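Local coordinates for protein epsin 1 (Danio rerio, PDB 5LP0) that probably binds membranes rich in phosphatidylinositol 4,5-bisphosphate, bends them and promotes the formation of clathrin-coated invaginations during receptor-mediated endocytosis, at residues Met45-Val48 with Trp49-Asn53; Asn58-His61 with Val62-Met66; Val38-Phe41 with Ser42-Met45; Glu78-Ala81 with Gln82-Glu86. All blocks are in the same frame, centred on the assembly; numbering follows the deposited sequence.

Contact 1: Met45-Val48 with Trp49-Asn53; sequences MSMV and WKRLN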
loop_
_atom_site.group_PDB
_atom_site.type_symbol
_atom_site.label_atom_id
_atom_site.label_comp_id
_atom_site.label_asym_id
_atom_site.label_seq_id
_atom_site.Cartn_x
_atom_site.Cartn_y
_atom_site.Cartn_z
ATOM N N MET A 45 -0.418 -6.638 -6.383
ATOM C CA MET A 45 -1.687 -6.239 -5.835
ATOM C C MET A 45 -2.227 -7.338 -4.939
ATOM O O MET A 45 -2.759 -7.052 -3.858
ATOM C CB MET A 45 -2.672 -5.906 -6.940
ATOM C CG MET A 45 -2.273 -4.649 -7.696
ATOM S SD MET A 45 -2.142 -3.103 -6.752
ATOM C CE MET A 45 -3.879 -2.742 -6.451
ATOM N N SER A 46 -2.055 -8.594 -5.319
ATOM C CA SER A 46 -2.557 -9.671 -4.486
ATOM C C SER A 46 -1.884 -9.603 -3.118
ATOM O O SER A 46 -2.563 -9.714 -2.069
ATOM C CB SER A 46 -2.282 -11.022 -5.149
ATOM O OG SER A 46 -2.684 -12.052 -4.279
ATOM N N MET A 47 -0.561 -9.442 -3.115
ATOM C CA MET A 47 0.170 -9.384 -1.858
ATOM C C MET A 47 -0.216 -8.159 -1.025
ATOM O O MET A 47 -0.316 -8.233 0.197
ATOM C CB MET A 47 1.676 -9.438 -2.114
ATOM C CG MET A 47 2.477 -9.713 -0.843
ATOM S SD MET A 47 2.140 -11.373 -0.175
ATOM C CE MET A 47 1.656 -11.026 1.516
ATOM N N VAL A 48 -0.470 -7.026 -1.653
ATOM C CA VAL A 48 -0.850 -5.841 -0.908
ATOM C C VAL A 48 -2.206 -6.052 -0.246
ATOM O O VAL A 48 -2.371 -5.732 0.947
ATOM C CB VAL A 48 -0.840 -4.561 -1.795
ATOM C CG1 VAL A 48 -1.335 -3.363 -0.984
ATOM C CG2 VAL A 48 0.569 -4.246 -2.320
ATOM N N TRP A 49 -3.189 -6.569 -0.963
ATOM C CA TRP A 49 -4.507 -6.846 -0.390
ATOM C C TRP A 49 -4.423 -7.858 0.745
ATOM O O TRP A 49 -5.131 -7.711 1.761
ATOM C CB TRP A 49 -5.518 -7.308 -1.453
ATOM C CG TRP A 49 -5.853 -6.279 -2.514
ATOM C CD1 TRP A 49 -5.676 -6.415 -3.864
ATOM C CD2 TRP A 49 -6.439 -4.978 -2.318
ATOM N NE1 TRP A 49 -6.097 -5.284 -4.504
ATOM C CE2 TRP A 49 -6.563 -4.381 -3.588
ATOM C CE3 TRP A 49 -6.870 -4.265 -1.194
ATOM C CZ2 TRP A 49 -7.090 -3.093 -3.771
ATOM C CZ3 TRP A 49 -7.389 -2.992 -1.365
ATOM C CH2 TRP A 49 -7.504 -2.416 -2.653
ATOM N N LYS A 50 -3.535 -8.840 0.632
ATOM C CA LYS A 50 -3.338 -9.784 1.723
ATOM C C LYS A 50 -2.817 -9.073 2.966
ATOM O O LYS A 50 -3.330 -9.282 4.066
ATOM C CB LYS A 50 -2.364 -10.875 1.317
ATOM C CG LYS A 50 -2.967 -11.912 0.365
ATOM C CD LYS A 50 -1.949 -12.992 -0.023
ATOM C CE LYS A 50 -2.523 -13.986 -1.061
ATOM N NZ LYS A 50 -1.462 -14.902 -1.551
ATOM N N ARG A 51 -1.819 -8.208 2.816
ATOM C CA ARG A 51 -1.250 -7.518 3.964
ATOM C C ARG A 51 -2.287 -6.566 4.571
ATOM O O ARG A 51 -2.346 -6.408 5.785
ATOM C CB ARG A 51 0.029 -6.775 3.552
ATOM C CG ARG A 51 1.219 -7.733 3.269
ATOM C CD ARG A 51 1.853 -8.142 4.605
ATOM N NE ARG A 51 2.560 -9.434 4.687
ATOM C CZ ARG A 51 3.882 -9.578 4.789
ATOM N NH1 ARG A 51 4.687 -8.535 4.702
ATOM N NH2 ARG A 51 4.416 -10.786 4.926
ATOM N N LEU A 52 -3.148 -5.990 3.738
ATOM C CA LEU A 52 -4.212 -5.106 4.194
ATOM C C LEU A 52 -5.320 -5.843 4.957
ATOM O O LEU A 52 -6.170 -5.200 5.581
ATOM C CB LEU A 52 -4.833 -4.365 2.999
ATOM C CG LEU A 52 -3.991 -3.236 2.394
ATOM C CD1 LEU A 52 -4.633 -2.754 1.114
ATOM C CD2 LEU A 52 -3.792 -2.052 3.350
ATOM N N ASN A 53 -5.284 -7.171 4.914
ATOM C CA ASN A 53 -6.293 -8.028 5.540
ATOM C C ASN A 53 -5.730 -8.814 6.736
ATOM O O ASN A 53 -6.368 -9.747 7.223
ATOM C CB ASN A 53 -6.805 -9.011 4.469
ATOM C CG ASN A 53 -8.092 -9.714 4.858
ATOM O OD1 ASN A 53 -8.964 -9.140 5.521
ATOM N ND2 ASN A 53 -8.222 -10.964 4.433
#
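Met45 and Trp49 lie side by side one helical turn apart, the methyl CE of Met45 resting 3.9 Å from NE1 of the Trp49 indole. The methionine chain is bent at chi2 and chi3 (-60° and -73°), which carries its methyl round to the indole; a flexible thioether suits this. A backbone hydrogen bond joins the pair, Trp49 N to Met45 O at 3.0 Å. On the buried side Val48 and Leu52 run alongside each other, CG1 of Val48 meeting CD1 of Leu52 at 4.0 Å. The outer side is looser: the extended Lys50 chain passes with CE 3.8 Å from Ser46 OG, a van der Waals contact. Facing helix 8-15, Met47 CE touches Arg51 NE at 3.7 Å, while the guanidinium reaches Thr16 through NH1; Arg51 is likely to help bind the phosphoinositide. Trp49 NE1 donates to Gln83 OE1, and replacing the indole by a leucine would probably leave that amide oxygen without its donor and the Met45 methyl without its flat neighbour. Within the all-helical ENTH solenoid, this part of helix 38-51 packs Met47 and Val48 on helix 8-15, Val48 and Leu52 on helix 59-75, and Trp49 on helices 78-86 and 89-92.

Contact 2: Asn58-His61 with Val62-Met66; sequences NWRH and VYKAM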
loop_
_atom_site.group_PDB
_atom_site.type_symbol
_atom_site.label_atom_id
_atom_site.label_comp_id
_atom_site.label_asym_id
_atom_site.label_seq_id
_atom_site.Cartn_x
_atom_site.Cartn_y
_atom_site.Cartn_z
ATOM N N ASN A 58 -0.112 -8.197 13.899
ATOM C CA ASN A 58 0.390 -7.927 12.545
ATOM C C ASN A 58 -0.150 -6.617 11.980
ATOM O O ASN A 58 -0.112 -6.391 10.776
ATOM C CB ASN A 58 0.031 -9.074 11.613
ATOM C CG ASN A 58 0.848 -10.311 11.881
ATOM O OD1 ASN A 58 2.078 -10.261 11.996
ATOM N ND2 ASN A 58 0.166 -11.433 12.011
ATOM N N TRP A 59 -0.617 -5.730 12.849
ATOM C CA TRP A 59 -1.163 -4.438 12.430
ATOM C C TRP A 59 -0.229 -3.623 11.533
ATOM O O TRP A 59 -0.699 -2.891 10.634
ATOM C CB TRP A 59 -1.547 -3.590 13.635
ATOM C CG TRP A 59 -0.366 -3.092 14.401
ATOM C CD1 TRP A 59 0.260 -3.712 15.456
ATOM C CD2 TRP A 59 0.330 -1.861 14.188
ATOM N NE1 TRP A 59 1.310 -2.947 15.885
ATOM C CE2 TRP A 59 1.369 -1.800 15.138
ATOM C CE3 TRP A 59 0.172 -0.797 13.287
ATOM C CZ2 TRP A 59 2.254 -0.725 15.207
ATOM C CZ3 TRP A 59 1.056 0.268 13.358
ATOM C CH2 TRP A 59 2.075 0.301 14.318
ATOM N N ARG A 60 1.088 -3.736 11.726
ATOM C CA ARG A 60 1.998 -2.913 10.936
ATOM C C ARG A 60 2.006 -3.386 9.466
ATOM O O ARG A 60 2.296 -2.605 8.576
ATOM C CB ARG A 60 3.416 -2.906 11.497
ATOM C CG ARG A 60 4.126 -1.607 11.152
ATOM C CD ARG A 60 5.587 -1.628 11.548
ATOM N NE ARG A 60 5.747 -1.940 12.965
ATOM C CZ ARG A 60 5.800 -1.036 13.935
ATOM N NH1 ARG A 60 5.706 0.260 13.660
ATOM N NH2 ARG A 60 5.948 -1.435 15.195
ATOM N N HIS A 61 1.659 -4.646 9.211
ATOM C CA HIS A 61 1.456 -5.118 7.838
ATOM C C HIS A 61 0.415 -4.239 7.193
ATOM O O HIS A 61 0.564 -3.842 6.041
ATOM C CB HIS A 61 0.916 -6.554 7.802
ATOM C CG HIS A 61 1.935 -7.608 8.103
ATOM N ND1 HIS A 61 1.607 -8.946 8.166
ATOM C CD2 HIS A 61 3.260 -7.527 8.369
ATOM C CE1 HIS A 61 2.693 -9.648 8.443
ATOM N NE2 HIS A 61 3.710 -8.817 8.548
ATOM N N VAL A 62 -0.648 -3.937 7.931
ATOM C CA VAL A 62 -1.785 -3.213 7.364
ATOM C C VAL A 62 -1.394 -1.751 7.172
ATOM O O VAL A 62 -1.617 -1.150 6.114
ATOM C CB VAL A 62 -3.021 -3.282 8.321
ATOM C CG1 VAL A 62 -4.223 -2.544 7.710
ATOM C CG2 VAL A 62 -3.402 -4.721 8.647
ATOM N N TYR A 63 -0.774 -1.167 8.190
ATOM C CA TYR A 63 -0.346 0.229 8.121
ATOM C C TYR A 63 0.639 0.454 6.962
ATOM O O TYR A 63 0.435 1.338 6.119
ATOM C CB TYR A 63 0.286 0.604 9.456
ATOM C CG TYR A 63 0.647 2.059 9.589
ATOM C CD1 TYR A 63 -0.322 3.017 9.841
ATOM C CD2 TYR A 63 1.969 2.474 9.470
ATOM C CE1 TYR A 63 0.011 4.350 9.981
ATOM C CE2 TYR A 63 2.306 3.800 9.599
ATOM C CZ TYR A 63 1.323 4.733 9.854
ATOM O OH TYR A 63 1.672 6.059 9.992
ATOM N N LYS A 64 1.687 -0.374 6.890
ATOM C CA LYS A 64 2.702 -0.238 5.839
ATOM C C LYS A 64 2.162 -0.583 4.436
ATOM O O LYS A 64 2.568 0.030 3.441
ATOM C CB LYS A 64 3.950 -1.052 6.192
ATOM C CG LYS A 64 4.712 -0.442 7.377
ATOM C CD LYS A 64 5.810 -1.332 7.972
ATOM C CE LYS A 64 7.022 -1.386 7.055
ATOM N NZ LYS A 64 8.067 -2.274 7.646
ATOM N N ALA A 65 1.234 -1.524 4.358
ATOM C CA ALA A 65 0.580 -1.819 3.081
ATOM C C ALA A 65 -0.211 -0.616 2.610
ATOM O O ALA A 65 -0.279 -0.373 1.396
ATOM C CB ALA A 65 -0.310 -3.056 3.181
ATOM N N MET A 66 -0.741 0.198 3.527
ATOM C CA MET A 66 -1.501 1.377 3.083
ATOM C C MET A 66 -0.509 2.440 2.604
ATOM O O MET A 66 -0.769 3.127 1.610
ATOM C CB MET A 66 -2.392 1.963 4.178
ATOM C CG MET A 66 -3.684 1.200 4.379
ATOM S SD MET A 66 -4.851 2.069 5.442
ATOM C CE MET A 66 -4.006 1.775 6.992
#
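Arg60 and Lys64 meet through their aliphatic parts, one helical turn apart and at a slant to each other: CD of Arg60 lies 3.6 Å from CD of Lys64. Long chains suit this place because their methylenes can pack while the charged ends part, NE of Arg60 and NZ of Lys64 being 5.8 Å apart. A bend at chi3 of Arg60 (-55°) turns the guanidinium to the CZ2 side of Trp59, CZ2 standing 3.6 Å above the guanidinium plane, offset toward that group's rim, while Arg60 CB lies over the centre of the indole face. The tryptophan is thus shared, since Tyr63 runs beside it and points the same way, with CB 4.0 Å from Trp59 CZ3. On the backbone, Trp59 O accepts from Tyr63 N at 3.0 Å and weakly from Val62 N. Lys64 turns its ammonium to the backbone oxygens of Ser17, Asp19 and Trp21, three acceptors that fit a tetrahedral donor. A methionine in its place could still pack on Arg60 but would probably leave those three carbonyls without their common donor. The His61 ring has other partners: ND1 is hydrogen-bonded to Asp54, which probably fixes the ring's rotation, and the ring packs on Arg51. This first part of helix 59-75, with Asn58 bonded to Asn18, belongs to the probable phosphoinositide site of the ENTH domain, where Arg13, Asn18, Arg51 and His61 are the likely binding residues.

Contact 3: Val38-Phe41 with Ser42-Met45; sequences VVAF and SEIM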
loop_
_atom_site.group_PDB
_atom_site.type_symbol
_atom_site.label_atom_id
_atom_site.label_comp_id
_atom_site.label_asym_id
_atom_site.label_seq_id
_atom_site.Cartn_x
_atom_site.Cartn_y
_atom_site.Cartn_z
ATOM N N VAL A 38 2.301 -6.308 -16.471
ATOM C CA VAL A 38 0.980 -6.847 -16.155
ATOM C C VAL A 38 1.040 -8.107 -15.243
ATOM O O VAL A 38 0.244 -8.282 -14.298
ATOM C CB VAL A 38 0.166 -7.098 -17.455
ATOM C CG1 VAL A 38 0.756 -8.250 -18.244
ATOM C CG2 VAL A 38 -1.273 -7.363 -17.127
ATOM N N VAL A 39 2.026 -8.962 -15.495
ATOM C CA VAL A 39 2.232 -10.145 -14.663
ATOM C C VAL A 39 2.609 -9.760 -13.212
ATOM O O VAL A 39 2.005 -10.230 -12.212
ATOM C CB VAL A 39 3.290 -11.091 -15.288
ATOM C CG1 VAL A 39 3.600 -12.238 -14.343
ATOM C CG2 VAL A 39 2.800 -11.622 -16.635
ATOM N N ALA A 40 3.595 -8.875 -13.108
ATOM C CA ALA A 40 4.029 -8.383 -11.797
ATOM C C ALA A 40 2.918 -7.625 -11.093
ATOM O O ALA A 40 2.778 -7.761 -9.871
ATOM C CB ALA A 40 5.264 -7.523 -11.915
ATOM N N PHE A 41 2.110 -6.872 -11.819
ATOM C CA PHE A 41 1.015 -6.093 -11.240
ATOM C C PHE A 41 0.107 -7.025 -10.463
ATOM O O PHE A 41 -0.280 -6.723 -9.335
ATOM C CB PHE A 41 0.227 -5.400 -12.339
ATOM C CG PHE A 41 -1.024 -4.726 -11.864
ATOM C CD1 PHE A 41 -1.024 -3.383 -11.500
ATOM C CD2 PHE A 41 -2.209 -5.422 -11.817
ATOM C CE1 PHE A 41 -2.193 -2.755 -11.082
ATOM C CE2 PHE A 41 -3.377 -4.812 -11.384
ATOM C CZ PHE A 41 -3.375 -3.487 -10.993
ATOM N N SER A 42 -0.288 -8.141 -11.071
ATOM C CA SER A 42 -1.142 -9.070 -10.349
ATOM C C SER A 42 -0.501 -9.610 -9.069
ATOM O O SER A 42 -1.189 -9.745 -8.030
ATOM C CB SER A 42 -1.581 -10.205 -11.240
ATOM O OG SER A 42 -2.599 -9.736 -12.085
ATOM N N GLU A 43 0.776 -9.976 -9.155
ATOM C CA GLU A 43 1.505 -10.458 -7.964
ATOM C C GLU A 43 1.548 -9.394 -6.855
ATOM O O GLU A 43 1.355 -9.689 -5.652
ATOM C CB GLU A 43 2.926 -10.897 -8.344
ATOM C CG GLU A 43 2.988 -12.106 -9.285
ATOM C CD GLU A 43 4.353 -12.282 -9.967
ATOM O OE1 GLU A 43 5.172 -11.333 -9.963
ATOM O OE2 GLU A 43 4.611 -13.388 -10.508
ATOM N N ILE A 44 1.751 -8.140 -7.248
ATOM C CA ILE A 44 1.957 -7.041 -6.308
ATOM C C ILE A 44 0.635 -6.778 -5.620
ATOM O O ILE A 44 0.550 -6.766 -4.399
ATOM C CB ILE A 44 2.449 -5.782 -7.047
ATOM C CG1 ILE A 44 3.912 -5.960 -7.412
ATOM C CG2 ILE A 44 2.249 -4.492 -6.181
ATOM C CD1 ILE A 44 4.405 -4.993 -8.470
ATOM N N MET A 45 -0.418 -6.638 -6.383
ATOM C CA MET A 45 -1.687 -6.239 -5.835
ATOM C C MET A 45 -2.227 -7.338 -4.939
ATOM O O MET A 45 -2.759 -7.052 -3.858
ATOM C CB MET A 45 -2.672 -5.906 -6.940
ATOM C CG MET A 45 -2.273 -4.649 -7.696
ATOM S SD MET A 45 -2.142 -3.103 -6.752
ATOM C CE MET A 45 -3.879 -2.742 -6.451
HETATM O O HOH W 1 -2.461 -8.014 -14.347
#
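Phe41 offers one ring face to Met45 across a turn at the start of helix 38-51, a Met-aromatic contact in the all-helical ENTH domain. The CH-pi part is the closer: Met45 CG stands 3.8 Å from the ring centroid and 15° off the normal. The sulfur is farther out: Met45 SD lies obliquely, 4.8 Å from the Phe41 ring centroid. With CG of Phe41 anti to the backbone N (chi1 172°), the ring extends along the helix flank to where methionine can cross it; Arg79 adds a cation-pi contact. The apolar contacts are lighter. Ala40 and Ile44 come together at 4.4 Å between CB and CD1, and both suit the interface with helices 8-15 and 25-34, alanine by its smallness and isoleucine by its branched bulk. Glu43 instead lies beside Val39, its OE1 bonded to Ser6. Among the backbone bonds, Ile44 N to Ala40 O is short at 2.8 Å, whereas Glu43 N to Val39 O is weak. The exposed side is bridged by solvent, and a serine suits it because its hydroxyl can join water to the helix: one water donates to Val38 O at 2.7 Å and is hydrogen-bonded to Ser42 OG at 2.8 Å.

Contact 4: Glu78-Ala81 with Gln82-Glu86; sequences ERVA and QQCRE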
loop_
_atom_site.group_PDB
_atom_site.type_symbol
_atom_site.label_atom_id
_atom_site.label_comp_id
_atom_site.label_asym_id
_atom_site.label_seq_id
_atom_site.Cartn_x
_atom_site.Cartn_y
_atom_site.Cartn_z
ATOM N N GLU A 78 -1.701 3.582 -13.640
ATOM C CA GLU A 78 -3.034 4.040 -13.296
ATOM C C GLU A 78 -3.986 2.875 -13.016
ATOM O O GLU A 78 -5.041 3.072 -12.425
ATOM C CB GLU A 78 -3.568 5.008 -14.366
ATOM C CG GLU A 78 -2.779 6.327 -14.394
ATOM C CD GLU A 78 -3.383 7.409 -15.274
ATOM O OE1 GLU A 78 -4.184 7.100 -16.186
ATOM O OE2 GLU A 78 -3.049 8.580 -15.036
ATOM N N ARG A 79 -3.581 1.662 -13.404
ATOM C CA ARG A 79 -4.340 0.455 -13.079
ATOM C C ARG A 79 -4.392 0.215 -11.578
ATOM O O ARG A 79 -5.300 -0.443 -11.099
ATOM C CB ARG A 79 -3.728 -0.781 -13.748
ATOM C CG ARG A 79 -3.802 -0.795 -15.280
ATOM C CD ARG A 79 -3.383 -2.160 -15.885
ATOM N NE ARG A 79 -4.322 -3.214 -15.493
ATOM C CZ ARG A 79 -3.972 -4.432 -15.080
ATOM N NH1 ARG A 79 -2.696 -4.785 -15.011
ATOM N NH2 ARG A 79 -4.907 -5.307 -14.736
ATOM N N VAL A 80 -3.410 0.730 -10.850
ATOM C CA VAL A 80 -3.401 0.583 -9.391
ATOM C C VAL A 80 -4.612 1.299 -8.777
ATOM O O VAL A 80 -5.416 0.685 -8.052
ATOM C CB VAL A 80 -2.101 1.116 -8.751
ATOM C CG1 VAL A 80 -2.191 1.004 -7.202
ATOM C CG2 VAL A 80 -0.877 0.348 -9.260
ATOM N N ALA A 81 -4.748 2.594 -9.066
ATOM C CA ALA A 81 -5.852 3.379 -8.511
ATOM C C ALA A 81 -7.193 2.798 -8.961
ATOM O O ALA A 81 -8.166 2.767 -8.217
ATOM C CB ALA A 81 -5.722 4.860 -8.909
ATOM N N GLN A 82 -7.253 2.340 -10.202
ATOM C CA GLN A 82 -8.479 1.763 -10.704
ATOM C C GLN A 82 -8.873 0.534 -9.910
ATOM O O GLN A 82 -10.039 0.390 -9.535
ATOM C CB GLN A 82 -8.321 1.364 -12.175
ATOM C CG GLN A 82 -9.647 1.207 -12.901
ATOM C CD GLN A 82 -10.367 -0.104 -12.614
ATOM O OE1 GLN A 82 -9.766 -1.088 -12.154
ATOM N NE2 GLN A 82 -11.677 -0.127 -12.907
ATOM N N GLN A 83 -7.918 -0.360 -9.651
ATOM C CA GLN A 83 -8.251 -1.564 -8.905
ATOM C C GLN A 83 -8.605 -1.205 -7.453
ATOM O O GLN A 83 -9.505 -1.818 -6.849
ATOM C CB GLN A 83 -7.138 -2.616 -8.971
ATOM C CG GLN A 83 -7.522 -3.871 -8.208
ATOM C CD GLN A 83 -6.558 -5.019 -8.344
ATOM O OE1 GLN A 83 -6.033 -5.543 -7.355
ATOM N NE2 GLN A 83 -6.348 -5.450 -9.550
ATOM N N CYS A 84 -7.961 -0.180 -6.909
ATOM C CA CYS A 84 -8.245 0.211 -5.531
ATOM C C CYS A 84 -9.669 0.757 -5.399
ATOM O O CYS A 84 -10.373 0.459 -4.437
ATOM C CB CYS A 84 -7.259 1.251 -5.048
ATOM S SG CYS A 84 -5.644 0.608 -4.680
ATOM N N ARG A 85 -10.107 1.517 -6.394
ATOM C CA ARG A 85 -11.454 2.069 -6.395
ATOM C C ARG A 85 -12.463 0.938 -6.538
ATOM O O ARG A 85 -13.522 0.965 -5.902
ATOM C CB ARG A 85 -11.644 3.107 -7.515
ATOM C CG ARG A 85 -10.989 4.448 -7.240
ATOM C CD ARG A 85 -11.441 5.529 -8.242
ATOM N NE ARG A 85 -10.858 5.331 -9.568
ATOM C CZ ARG A 85 -9.618 5.687 -9.898
ATOM N NH1 ARG A 85 -8.841 6.271 -9.003
ATOM N NH2 ARG A 85 -9.140 5.461 -11.118
ATOM N N GLU A 86 -12.122 -0.055 -7.360
ATOM C CA GLU A 86 -12.957 -1.254 -7.508
ATOM C C GLU A 86 -13.078 -2.038 -6.196
ATOM O O GLU A 86 -14.102 -2.663 -5.924
ATOM C CB GLU A 86 -12.409 -2.200 -8.588
ATOM C CG GLU A 86 -12.700 -1.801 -10.009
ATOM C CD GLU A 86 -12.099 -2.785 -11.008
ATOM O OE1 GLU A 86 -11.515 -3.810 -10.585
ATOM O OE2 GLU A 86 -12.206 -2.529 -12.220
HETATM O O HOH W 2 -6.382 5.349 -12.379
HETATM O O HOH W 3 -6.885 -2.217 -12.697
#
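Arg85 folds back over Ala81 within the short helix 78-86 of the ENTH domain, and its path can be traced atom by atom. CB starts 3.6 Å from Ala81 O, the same oxygen that accepts the backbone bond from Arg85 N. CG comes nearer to that oxygen, at 3.4 Å. The bend at chi3 (-73°) then swings the guanidinium back along the helix: NE passes 4.0 Å from Ala81 O, and one face of the group is laid over the carbonyl, with Ala81 O 3.6 Å above the plane and over its centre. This is a stacked approach, so none of the guanidinium N-H groups is aimed at that oxygen. At the tip the two nitrogens part: NH1 touches the Ala81 methyl, 3.4 Å from CB, while NH2 gives its hydrogen bond to a water lying in the guanidinium plane. That water also donates to Glu78 O, tying the arginine to a carbonyl two turns back, near the start of the helix. Alanine suits the position beneath because its methyl lets the flat group come close. On the buried side Val80 and Cys84 touch through CG1 and SG, small apolar groups that suit packing against helix 59-75, whereas Gln83 packs on Phe41. The exposed side is polar. Gln82 OE1 takes a hydrogen bond from a second water, which also donates to Arg79 O. The other end of the same amide, NE2 of Gln82, lies 2.6 Å from Glu86 OE2, a hydrogen bond that meets the carboxylate from above its plane.

Contacts 3 and 1 follow each other along helix 38-51 and share Met45, their centres 11 Å apart. Helix 78-86 joins both to contact 4: Gln83 OE1 lies 2.9 Å from Trp49 NE1, and Arg79 NH1 comes within 3.3 Å of Phe41 CD2. At the other end of helix 38-51, contact 1 meets contact 2 where Leu52 CD2 packs 3.4 Å from Met66 CG and Arg51 CD lies 3.5 Å from His61 CG. That last pair brings together two residues that probably bind the phosphoinositide, one from each contact. Contact 4 lies away from this site, its centre about 19 Å from that of contact 2, with no touch between them.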